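Local coordinates for ORF98 PTP-2 (Cydia pomonella granulosis virus, PDB 6I28), which probably acts as a dual-specificity protein phosphatase, removing phosphate from tyrosine and from serine or threonine of target proteins, MAP kinases perhaps among them, at residues M84-L89 against A115-M120; N15-V20 against L91-E96; S111-I116 against E148-K153. All coordinates share one frame; numbering follows the deposited sequence.

Interaction 1 of 3, residues M84-L89 against A115-M120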
loop_
_atom_site.group_PDB
_atom_site.type_symbol
_atom_site.label_atom_id
_atom_site.label_comp_id
_atom_site.label_asym_id
_atom_site.label_seq_id
_atom_site.Cartn_x
_atom_site.Cartn_y
_atom_site.Cartn_z
ATOM N N MET A 84 -0.910 3.650 -11.493
ATOM C CA MET A 84 -0.307 2.372 -11.858
ATOM C C MET A 84 -0.305 1.413 -10.668
ATOM O O MET A 84 -0.699 0.245 -10.775
ATOM C CB MET A 84 1.119 2.615 -12.385
ATOM C CG MET A 84 1.875 1.372 -12.847
ATOM S SD MET A 84 2.590 0.470 -11.425
ATOM C CE MET A 84 3.981 1.534 -11.001
ATOM N N LEU A 85 0.028 1.908 -9.477
ATOM C CA LEU A 85 0.059 1.034 -8.316
ATOM C C LEU A 85 -1.332 0.511 -7.985
ATOM O O LEU A 85 -1.518 -0.665 -7.679
ATOM C CB LEU A 85 0.628 1.798 -7.127
ATOM C CG LEU A 85 2.160 1.969 -7.188
ATOM C CD1 LEU A 85 2.578 3.045 -6.217
ATOM C CD2 LEU A 85 2.897 0.623 -6.889
ATOM N N PHE A 86 -2.316 1.398 -7.973
ATOM C CA PHE A 86 -3.689 0.957 -7.758
ATOM C C PHE A 86 -4.121 -0.143 -8.711
ATOM O O PHE A 86 -4.705 -1.156 -8.286
ATOM C CB PHE A 86 -4.683 2.111 -7.829
ATOM C CG PHE A 86 -6.115 1.664 -7.639
ATOM C CD1 PHE A 86 -6.643 1.484 -6.376
ATOM C CD2 PHE A 86 -6.889 1.297 -8.727
ATOM C CE1 PHE A 86 -7.898 1.035 -6.224
ATOM C CE2 PHE A 86 -8.148 0.824 -8.550
ATOM C CZ PHE A 86 -8.665 0.767 -7.286
ATOM N N ASN A 87 -3.859 0.051 -10.008
ATOM C CA ASN A 87 -4.266 -0.914 -11.020
ATOM C C ASN A 87 -3.532 -2.217 -10.854
ATOM O O ASN A 87 -4.129 -3.285 -11.023
ATOM C CB ASN A 87 -4.035 -0.335 -12.378
ATOM C CG ASN A 87 -5.030 0.711 -12.705
ATOM O OD1 ASN A 87 -6.176 0.616 -12.322
ATOM N ND2 ASN A 87 -4.601 1.733 -13.424
ATOM N N TYR A 88 -2.256 -2.174 -10.452
ATOM C CA TYR A 88 -1.542 -3.404 -10.140
ATOM C C TYR A 88 -2.213 -4.167 -9.003
ATOM O O TYR A 88 -2.509 -5.371 -9.099
ATOM C CB TYR A 88 -0.112 -3.077 -9.799
ATOM C CG TYR A 88 0.747 -4.270 -9.523
ATOM C CD1 TYR A 88 1.337 -4.997 -10.563
ATOM C CD2 TYR A 88 0.968 -4.705 -8.225
ATOM C CE1 TYR A 88 2.118 -6.061 -10.271
ATOM C CE2 TYR A 88 1.771 -5.777 -7.948
ATOM C CZ TYR A 88 2.361 -6.461 -8.980
ATOM O OH TYR A 88 3.135 -7.550 -8.632
ATOM N N LEU A 89 -2.537 -3.454 -7.915
ATOM C CA LEU A 89 -3.207 -4.149 -6.821
ATOM C C LEU A 89 -4.542 -4.738 -7.280
ATOM O O LEU A 89 -4.872 -5.880 -6.958
ATOM C CB LEU A 89 -3.434 -3.158 -5.701
ATOM C CG LEU A 89 -2.153 -2.672 -4.979
ATOM C CD1 LEU A 89 -2.601 -1.476 -4.100
ATOM C CD2 LEU A 89 -1.484 -3.702 -4.164
ATOM N N ALA A 115 -1.985 1.438 0.852
ATOM C CA ALA A 115 -3.050 0.588 1.381
ATOM C C ALA A 115 -4.311 1.394 1.638
ATOM O O ALA A 115 -5.417 0.981 1.238
ATOM C CB ALA A 115 -2.570 -0.104 2.642
ATOM N N ILE A 116 -4.164 2.576 2.233
ATOM C CA ILE A 116 -5.315 3.408 2.562
ATOM C C ILE A 116 -5.999 3.828 1.278
ATOM O O ILE A 116 -7.224 3.816 1.183
ATOM C CB ILE A 116 -4.883 4.615 3.418
ATOM C CG1 ILE A 116 -4.472 4.201 4.841
ATOM C CG2 ILE A 116 -6.003 5.706 3.477
ATOM C CD1 ILE A 116 -3.973 5.337 5.770
ATOM N N TYR A 117 -5.219 4.166 0.255
ATOM C CA TYR A 117 -5.799 4.625 -0.998
ATOM C C TYR A 117 -6.534 3.491 -1.706
ATOM O O TYR A 117 -7.645 3.686 -2.234
ATOM C CB TYR A 117 -4.706 5.150 -1.924
ATOM C CG TYR A 117 -5.260 5.606 -3.276
ATOM C CD1 TYR A 117 -6.196 6.570 -3.377
ATOM C CD2 TYR A 117 -4.820 5.029 -4.444
ATOM C CE1 TYR A 117 -6.707 7.004 -4.619
ATOM C CE2 TYR A 117 -5.290 5.406 -5.694
ATOM C CZ TYR A 117 -6.242 6.387 -5.795
ATOM O OH TYR A 117 -6.745 6.801 -7.018
ATOM N N TYR A 118 -5.935 2.295 -1.736
ATOM C CA TYR A 118 -6.655 1.158 -2.246
ATOM C C TYR A 118 -7.983 0.946 -1.570
ATOM O O TYR A 118 -8.977 0.703 -2.253
ATOM C CB TYR A 118 -5.800 -0.110 -2.181
ATOM C CG TYR A 118 -6.470 -1.278 -2.813
ATOM C CD1 TYR A 118 -6.406 -1.428 -4.192
ATOM C CD2 TYR A 118 -7.232 -2.205 -2.089
ATOM C CE1 TYR A 118 -7.022 -2.443 -4.822
ATOM C CE2 TYR A 118 -7.841 -3.293 -2.762
ATOM C CZ TYR A 118 -7.748 -3.371 -4.137
ATOM O OH TYR A 118 -8.338 -4.375 -4.878
ATOM N N ILE A 119 -8.065 1.137 -0.235
ATOM C CA ILE A 119 -9.335 0.952 0.459
ATOM C C ILE A 119 -10.302 2.107 0.198
ATOM O O ILE A 119 -11.500 1.880 0.011
ATOM C CB ILE A 119 -9.005 0.748 1.963
ATOM C CG1 ILE A 119 -8.307 -0.625 2.161
ATOM C CG2 ILE A 119 -10.252 0.882 2.855
ATOM C CD1 ILE A 119 -7.920 -0.915 3.574
ATOM N N MET A 120 -9.794 3.355 0.162
ATOM C CA MET A 120 -10.604 4.497 -0.211
ATOM C C MET A 120 -11.253 4.306 -1.563
ATOM O O MET A 120 -12.458 4.499 -1.713
ATOM C CB MET A 120 -9.759 5.776 -0.250
ATOM C CG MET A 120 -9.175 6.217 1.039
ATOM S SD MET A 120 -8.026 7.578 0.823
ATOM C CE MET A 120 -9.017 8.728 -0.108
#
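Phe-86 and Tyr-118 meet where helix 82-95 crosses helix 110-123, and their two long side chains run almost perpendicular to each other. The Phe-86 ring presents its CD1-CE1 side to the tyrosine, with CE1 3.5 Å from CD1 of Tyr-118. The two rings lie at 36°, their centroids 5.3 Å apart, an inclined contact that is neither a parallel stack nor a T-shaped pair. Tyr-118 is gripped by two residues one helical turn apart. Leu-89 lies on the other side of the tyrosine ring plane from Phe-86, its CB 3.8 Å from Tyr-118 CD1, while its CD1 reaches back to within 4.0 Å of Tyr-118 CB. The ring is thus wedged between the two side chains, which should restrict its turning.

Phe-86 has its ring trans to its own amide nitrogen (chi1 179°), which swings the ring over toward Tyr-118. Its CB lies 4.0 Å from CE2 of Tyr-117. The second tyrosine is turned more steeply against Phe-86 and completes an aromatic cluster. Its hydroxyl is anchored by hydrogen bonds to Arg-121 and to the terminal carboxylate of Glu-168. Arg-121 also forms a cation-pi contact with Phe-86, and thus serves both the tyrosine hydroxyl and the phenylalanine ring.

No hydrogen bond joins the segments, and all four touching residues are buried. The local helix axes come no nearer than 10.4 Å and make an angle of 69°, a steep crossing whose gap is filled by the three rings and Leu-89. Such a helix crossing belongs to the alpha/beta fold of the dual-specificity phosphatases, in which the helix that follows the phosphate-binding loop, here 110-123, is packed against its neighbours beside the central sheet.

Interaction 2 of 3, residues N15-V20 against L91-E96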
loop_
_atom_site.group_PDB
_atom_site.type_symbol
_atom_site.label_atom_id
_atom_site.label_comp_id
_atom_site.label_asym_id
_atom_site.label_seq_id
_atom_site.Cartn_x
_atom_site.Cartn_y
_atom_site.Cartn_z
ATOM N N ASN A 15 -6.653 -6.578 5.726
ATOM C CA ASN A 15 -7.930 -7.181 5.375
ATOM C C ASN A 15 -7.624 -8.479 4.627
ATOM O O ASN A 15 -6.494 -8.953 4.649
ATOM C CB ASN A 15 -8.817 -6.198 4.598
ATOM C CG ASN A 15 -8.277 -5.826 3.241
ATOM O OD1 ASN A 15 -7.365 -6.464 2.690
ATOM N ND2 ASN A 15 -8.860 -4.772 2.663
ATOM N N GLN A 16 -8.642 -9.072 3.984
ATOM C CA GLN A 16 -8.425 -10.367 3.348
ATOM C C GLN A 16 -7.465 -10.276 2.169
ATOM O O GLN A 16 -6.939 -11.302 1.756
ATOM C CB GLN A 16 -9.750 -10.973 2.900
ATOM C CG GLN A 16 -10.410 -11.857 3.998
ATOM C CD GLN A 16 -9.419 -12.692 4.872
ATOM O OE1 GLN A 16 -9.415 -12.595 6.108
ATOM N NE2 GLN A 16 -8.577 -13.494 4.217
ATOM N N ASP A 17 -7.205 -9.074 1.644
ATOM C CA ASP A 17 -6.373 -8.903 0.452
ATOM C C ASP A 17 -4.993 -8.316 0.700
ATOM O O ASP A 17 -4.114 -8.451 -0.167
ATOM C CB ASP A 17 -7.053 -7.955 -0.567
ATOM C CG ASP A 17 -8.431 -8.369 -0.950
ATOM O OD1 ASP A 17 -8.629 -9.583 -1.214
ATOM O OD2 ASP A 17 -9.381 -7.473 -0.956
ATOM N N LEU A 18 -4.771 -7.619 1.823
ATOM C CA LEU A 18 -3.620 -6.750 1.999
ATOM C C LEU A 18 -2.912 -6.973 3.324
ATOM O O LEU A 18 -3.571 -7.102 4.363
ATOM C CB LEU A 18 -4.036 -5.254 1.966
ATOM C CG LEU A 18 -4.601 -4.692 0.686
ATOM C CD1 LEU A 18 -4.958 -3.245 0.937
ATOM C CD2 LEU A 18 -3.620 -4.851 -0.509
ATOM N N PHE A 19 -1.580 -7.032 3.258
ATOM C CA PHE A 19 -0.637 -6.833 4.360
ATOM C C PHE A 19 0.143 -5.535 4.184
ATOM O O PHE A 19 0.426 -5.095 3.063
ATOM C CB PHE A 19 0.362 -7.986 4.461
ATOM C CG PHE A 19 -0.258 -9.315 4.715
ATOM C CD1 PHE A 19 -0.882 -10.030 3.718
ATOM C CD2 PHE A 19 -0.193 -9.872 5.969
ATOM C CE1 PHE A 19 -1.422 -11.252 4.000
ATOM C CE2 PHE A 19 -0.747 -11.097 6.222
ATOM C CZ PHE A 19 -1.361 -11.770 5.252
ATOM N N VAL A 20 0.478 -4.896 5.309
ATOM C CA VAL A 20 1.370 -3.733 5.328
ATOM C C VAL A 20 2.507 -3.973 6.327
ATOM O O VAL A 20 2.286 -4.446 7.450
ATOM C CB VAL A 20 0.632 -2.438 5.710
ATOM C CG1 VAL A 20 1.648 -1.358 5.912
ATOM C CG2 VAL A 20 -0.402 -2.100 4.728
ATOM N N LEU A 91 -5.592 -5.672 -10.200
ATOM C CA LEU A 91 -5.503 -6.804 -11.101
ATOM C C LEU A 91 -4.964 -8.055 -10.401
ATOM O O LEU A 91 -5.400 -9.182 -10.728
ATOM C CB LEU A 91 -4.645 -6.419 -12.315
ATOM C CG LEU A 91 -5.200 -5.291 -13.191
ATOM C CD1 LEU A 91 -4.111 -4.690 -14.104
ATOM C CD2 LEU A 91 -6.391 -5.809 -14.036
ATOM N N LYS A 92 -4.036 -7.887 -9.450
ATOM C CA LYS A 92 -3.547 -9.026 -8.668
ATOM C C LYS A 92 -4.617 -9.560 -7.742
ATOM O O LYS A 92 -4.769 -10.775 -7.585
ATOM C CB LYS A 92 -2.308 -8.636 -7.893
ATOM C CG LYS A 92 -1.063 -8.452 -8.833
ATOM C CD LYS A 92 -0.610 -9.693 -9.638
ATOM C CE LYS A 92 0.514 -9.312 -10.576
ATOM N NZ LYS A 92 0.978 -10.534 -11.311
ATOM N N ILE A 93 -5.383 -8.674 -7.127
ATOM C CA ILE A 93 -6.405 -9.126 -6.199
ATOM C C ILE A 93 -7.590 -9.728 -6.948
ATOM O O ILE A 93 -7.972 -10.866 -6.684
ATOM C CB ILE A 93 -6.806 -7.975 -5.277
ATOM C CG1 ILE A 93 -5.621 -7.658 -4.353
ATOM C CG2 ILE A 93 -8.023 -8.310 -4.485
ATOM C CD1 ILE A 93 -5.741 -6.300 -3.711
ATOM N N HIS A 94 -8.171 -8.989 -7.900
ATOM C CA HIS A 94 -9.421 -9.414 -8.533
ATOM C C HIS A 94 -9.217 -10.372 -9.704
ATOM O O HIS A 94 -10.050 -11.257 -9.924
ATOM C CB HIS A 94 -10.185 -8.165 -8.992
ATOM C CG HIS A 94 -10.769 -7.410 -7.857
ATOM N ND1 HIS A 94 -10.134 -6.339 -7.273
ATOM C CD2 HIS A 94 -11.875 -7.653 -7.113
ATOM C CE1 HIS A 94 -10.856 -5.904 -6.259
ATOM N NE2 HIS A 94 -11.915 -6.685 -6.142
ATOM N N ASN A 95 -8.197 -10.186 -10.519
ATOM C CA ASN A 95 -8.045 -11.071 -11.667
ATOM C C ASN A 95 -7.150 -12.269 -11.399
ATOM O O ASN A 95 -7.345 -13.337 -12.003
ATOM C CB ASN A 95 -7.523 -10.270 -12.859
ATOM C CG ASN A 95 -8.529 -9.212 -13.325
ATOM O OD1 ASN A 95 -8.212 -8.024 -13.441
ATOM N ND2 ASN A 95 -9.751 -9.632 -13.540
ATOM N N GLU A 96 -6.174 -12.138 -10.517
ATOM C CA GLU A 96 -5.274 -13.234 -10.227
ATOM C C GLU A 96 -5.421 -13.738 -8.812
ATOM O O GLU A 96 -4.820 -14.752 -8.480
ATOM C CB GLU A 96 -3.819 -12.828 -10.439
ATOM C CG GLU A 96 -3.619 -12.193 -11.747
ATOM C CD GLU A 96 -2.176 -12.005 -12.116
ATOM O OE1 GLU A 96 -1.322 -12.210 -11.249
ATOM O OE2 GLU A 96 -1.911 -11.677 -13.315
#
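Asp-17 and Ile-93, with CA atoms 6.7 Å apart, mark the nearest backbone approach between the turn leading into strand 18-21 and the last turns of helix 82-95. Both branches of the isoleucine lie on Asp-17, and CD1 also reaches Leu-18. Its CG2 methyl comes up to the carboxylate of Asp-17, 3.6 Å from CG, while CD1 lies 3.8 Å from Asp-17 CB and 4.1 Å from CD2 of Leu-18. With CG1 trans to the carbonyl carbon (chi1 -68°), CG2 is left beside it, and the same methyl also sits over one face of the His-94 ring, toward its rim. Both Asp-17 and Leu-18 cross the isoleucine at about a right angle.

The whole carboxylate, carbon and oxygens alike, packs on the methyl, and no hydrogen bond crosses between the segments. Its OD2 is 5.8 Å from NE2 of His-94, too far for a salt bridge, though a charged histidine there would probably stabilise the carboxylate. An Asx turn shapes the loop: Asp-17 N donates to Asn-15 OD1 at 2.8 Å, with an angle of 149° at the hydrogen and the donor well above the carbonyl plane. A weaker bond from Leu-18 N shares that oxygen. On the helix, which here includes a wider pi-type turn at 91-95, Lys-92 NZ meets Glu-96 OE1 at 2.8 Å on the syn side of the carboxylate, tilted out of its plane. The salt bridge branches outward, Lys-92 to Asp-63 and Glu-96 to Lys-98.

Around the contact, Asp-17 and Phe-19 share backbone hydrogen bonds with strand 100-103, which lies next to 18-21 in the mixed sheet, and Leu-18 and Ile-93 both rest on Val-100. Tyr-118 of helix 110-123 touches Ile-93 and His-94, so the end of helix 82-95 packs against strands 18-21 and 100-103 as well as that helix.

Interaction 3 of 3, residues S111-I116 against E148-K153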
loop_
_atom_site.group_PDB
_atom_site.type_symbol
_atom_site.label_atom_id
_atom_site.label_comp_id
_atom_site.label_asym_id
_atom_site.label_seq_id
_atom_site.Cartn_x
_atom_site.Cartn_y
_atom_site.Cartn_z
ATOM N N SER A 111 4.026 2.729 2.598
ATOM C CA SER A 111 3.194 1.543 2.335
ATOM C C SER A 111 1.772 1.766 2.832
ATOM O O SER A 111 0.786 1.429 2.133
ATOM C CB SER A 111 3.817 0.308 2.998
ATOM O OG SER A 111 4.025 0.547 4.393
ATOM N N ALA A 112 1.643 2.397 4.014
ATOM C CA ALA A 112 0.314 2.647 4.567
ATOM C C ALA A 112 -0.508 3.571 3.670
ATOM O O ALA A 112 -1.726 3.403 3.537
ATOM C CB ALA A 112 0.419 3.252 5.959
ATOM N N THR A 113 0.149 4.542 3.033
ATOM C CA THR A 113 -0.525 5.446 2.115
ATOM C C THR A 113 -1.161 4.697 0.952
ATOM O O THR A 113 -2.322 4.915 0.600
ATOM C CB THR A 113 0.463 6.509 1.656
ATOM O OG1 THR A 113 0.735 7.409 2.759
ATOM C CG2 THR A 113 -0.079 7.387 0.490
ATOM N N LEU A 114 -0.420 3.777 0.324
ATOM C CA LEU A 114 -1.024 3.011 -0.762
ATOM C C LEU A 114 -2.150 2.101 -0.297
ATOM O O LEU A 114 -3.154 1.951 -1.020
ATOM C CB LEU A 114 0.039 2.199 -1.504
ATOM C CG LEU A 114 -0.375 1.312 -2.687
ATOM C CD1 LEU A 114 -1.082 2.134 -3.736
ATOM C CD2 LEU A 114 0.836 0.569 -3.273
ATOM N N ALA A 115 -1.985 1.438 0.852
ATOM C CA ALA A 115 -3.050 0.588 1.381
ATOM C C ALA A 115 -4.311 1.394 1.638
ATOM O O ALA A 115 -5.417 0.981 1.238
ATOM C CB ALA A 115 -2.570 -0.104 2.642
ATOM N N ILE A 116 -4.164 2.576 2.233
ATOM C CA ILE A 116 -5.315 3.408 2.562
ATOM C C ILE A 116 -5.999 3.828 1.278
ATOM O O ILE A 116 -7.224 3.816 1.183
ATOM C CB ILE A 116 -4.883 4.615 3.418
ATOM C CG1 ILE A 116 -4.472 4.201 4.841
ATOM C CG2 ILE A 116 -6.003 5.706 3.477
ATOM C CD1 ILE A 116 -3.973 5.337 5.770
ATOM N N GLU A 148 -2.369 14.860 2.466
ATOM C CA GLU A 148 -2.968 15.781 1.505
ATOM C C GLU A 148 -3.114 15.122 0.128
ATOM O O GLU A 148 -4.087 15.373 -0.581
ATOM C CB GLU A 148 -2.147 17.069 1.418
ATOM C CG GLU A 148 -2.207 17.934 2.675
ATOM C CD GLU A 148 -3.643 18.298 3.128
ATOM O OE1 GLU A 148 -4.450 18.778 2.284
ATOM O OE2 GLU A 148 -3.953 18.099 4.334
ATOM N N LEU A 149 -2.179 14.259 -0.258
ATOM C CA LEU A 149 -2.295 13.551 -1.534
ATOM C C LEU A 149 -3.595 12.770 -1.608
ATOM O O LEU A 149 -4.328 12.857 -2.602
ATOM C CB LEU A 149 -1.109 12.618 -1.728
ATOM C CG LEU A 149 -1.160 11.581 -2.835
ATOM C CD1 LEU A 149 -1.066 12.220 -4.148
ATOM C CD2 LEU A 149 0.001 10.599 -2.706
ATOM N N LEU A 150 -3.891 11.996 -0.549
ATOM C CA LEU A 150 -5.040 11.114 -0.510
ATOM C C LEU A 150 -6.338 11.892 -0.414
ATOM O O LEU A 150 -7.322 11.590 -1.114
ATOM C CB LEU A 150 -4.900 10.163 0.675
ATOM C CG LEU A 150 -3.719 9.206 0.638
ATOM C CD1 LEU A 150 -3.904 8.076 1.600
ATOM C CD2 LEU A 150 -3.636 8.694 -0.742
ATOM N N LYS A 151 -6.369 12.889 0.468
ATOM C CA LYS A 151 -7.516 13.787 0.539
ATOM C C LYS A 151 -7.773 14.453 -0.805
ATOM O O LYS A 151 -8.924 14.668 -1.191
ATOM C CB LYS A 151 -7.296 14.834 1.628
ATOM C CG LYS A 151 -7.224 14.269 3.039
ATOM C CD LYS A 151 -7.220 15.454 4.085
ATOM C CE LYS A 151 -7.308 14.988 5.543
ATOM N NZ LYS A 151 -6.989 16.134 6.533
ATOM N N GLY A 152 -6.709 14.785 -1.536
ATOM C CA GLY A 152 -6.860 15.386 -2.845
ATOM C C GLY A 152 -7.481 14.486 -3.889
ATOM O O GLY A 152 -7.907 14.997 -4.937
ATOM N N LYS A 153 -7.557 13.177 -3.629
ATOM C CA LYS A 153 -8.245 12.261 -4.523
ATOM C C LYS A 153 -9.751 12.228 -4.280
ATOM O O LYS A 153 -10.474 11.565 -5.029
ATOM C CB LYS A 153 -7.708 10.832 -4.373
ATOM C CG LYS A 153 -6.217 10.659 -4.554
ATOM C CD LYS A 153 -5.637 11.309 -5.783
ATOM C CE LYS A 153 -6.112 10.699 -7.021
ATOM N NZ LYS A 153 -5.189 11.155 -8.121
#
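Leu-150 reaches across from the last helix, 144-151, and spreads its two methyls over one turn of helix 110-123. CD1 makes the closer contacts, 3.7 Å from Thr-113 O and likewise 3.7 Å from CG2 of Ile-116, so one methyl bridges a backbone carbonyl and a side chain three residues on. CD2 stays beside the threonine, 4.0 Å from its CG2. Ile-116 lies crosswise to the leucine, roughly at a right angle.

Thr-113 is split by its torsion: OG1 is trans to the carbonyl carbon (chi1 -71°), where it hydrogen-bonds Ser-109 O, and CG2 is left to face Leu-150. Ser-109 belongs to the CX5R signature of the tyrosine phosphatase family, which forms the phosphate-binding loop, and helix 110-123 springs from it; the threonine therefore ties this first helical turn to the loop while its methyl packs against helix 144-151.

Further out, Pro-142 touches both Thr-113 and Ile-116, and Tyr-127 of helix 127-137 touches Ile-116 and Leu-150. The leucine also packs on Tyr-117 and Met-120, and the Lys-153 backbone pairs with that of Glu-168 at the C-terminus.

How the interactions relate
Helix 110-123 is common to interactions 1 and 3, and helix 82-95 to interactions 1 and 2. Interaction 3 sets helix 110-123 against helix 144-151, and shares Ala-115 and Ile-116 with interaction 1. Interaction 2 joins the far end of helix 82-95 to the sheet; it touches interaction 1 where the Tyr-118 hydroxyl packs on Ile-93 and His-94. All three contacts are buried. Interaction 1 lies deepest, about 6 Å from the chain centre, and is aromatic. Interactions 2 and 3 are both farther out, on opposite sides of that centre: interaction 3 is largely aliphatic, with one backbone carbonyl against a methyl, whereas interaction 2 alone includes a partly exposed touching residue, a carboxylate, with salt bridges nearby.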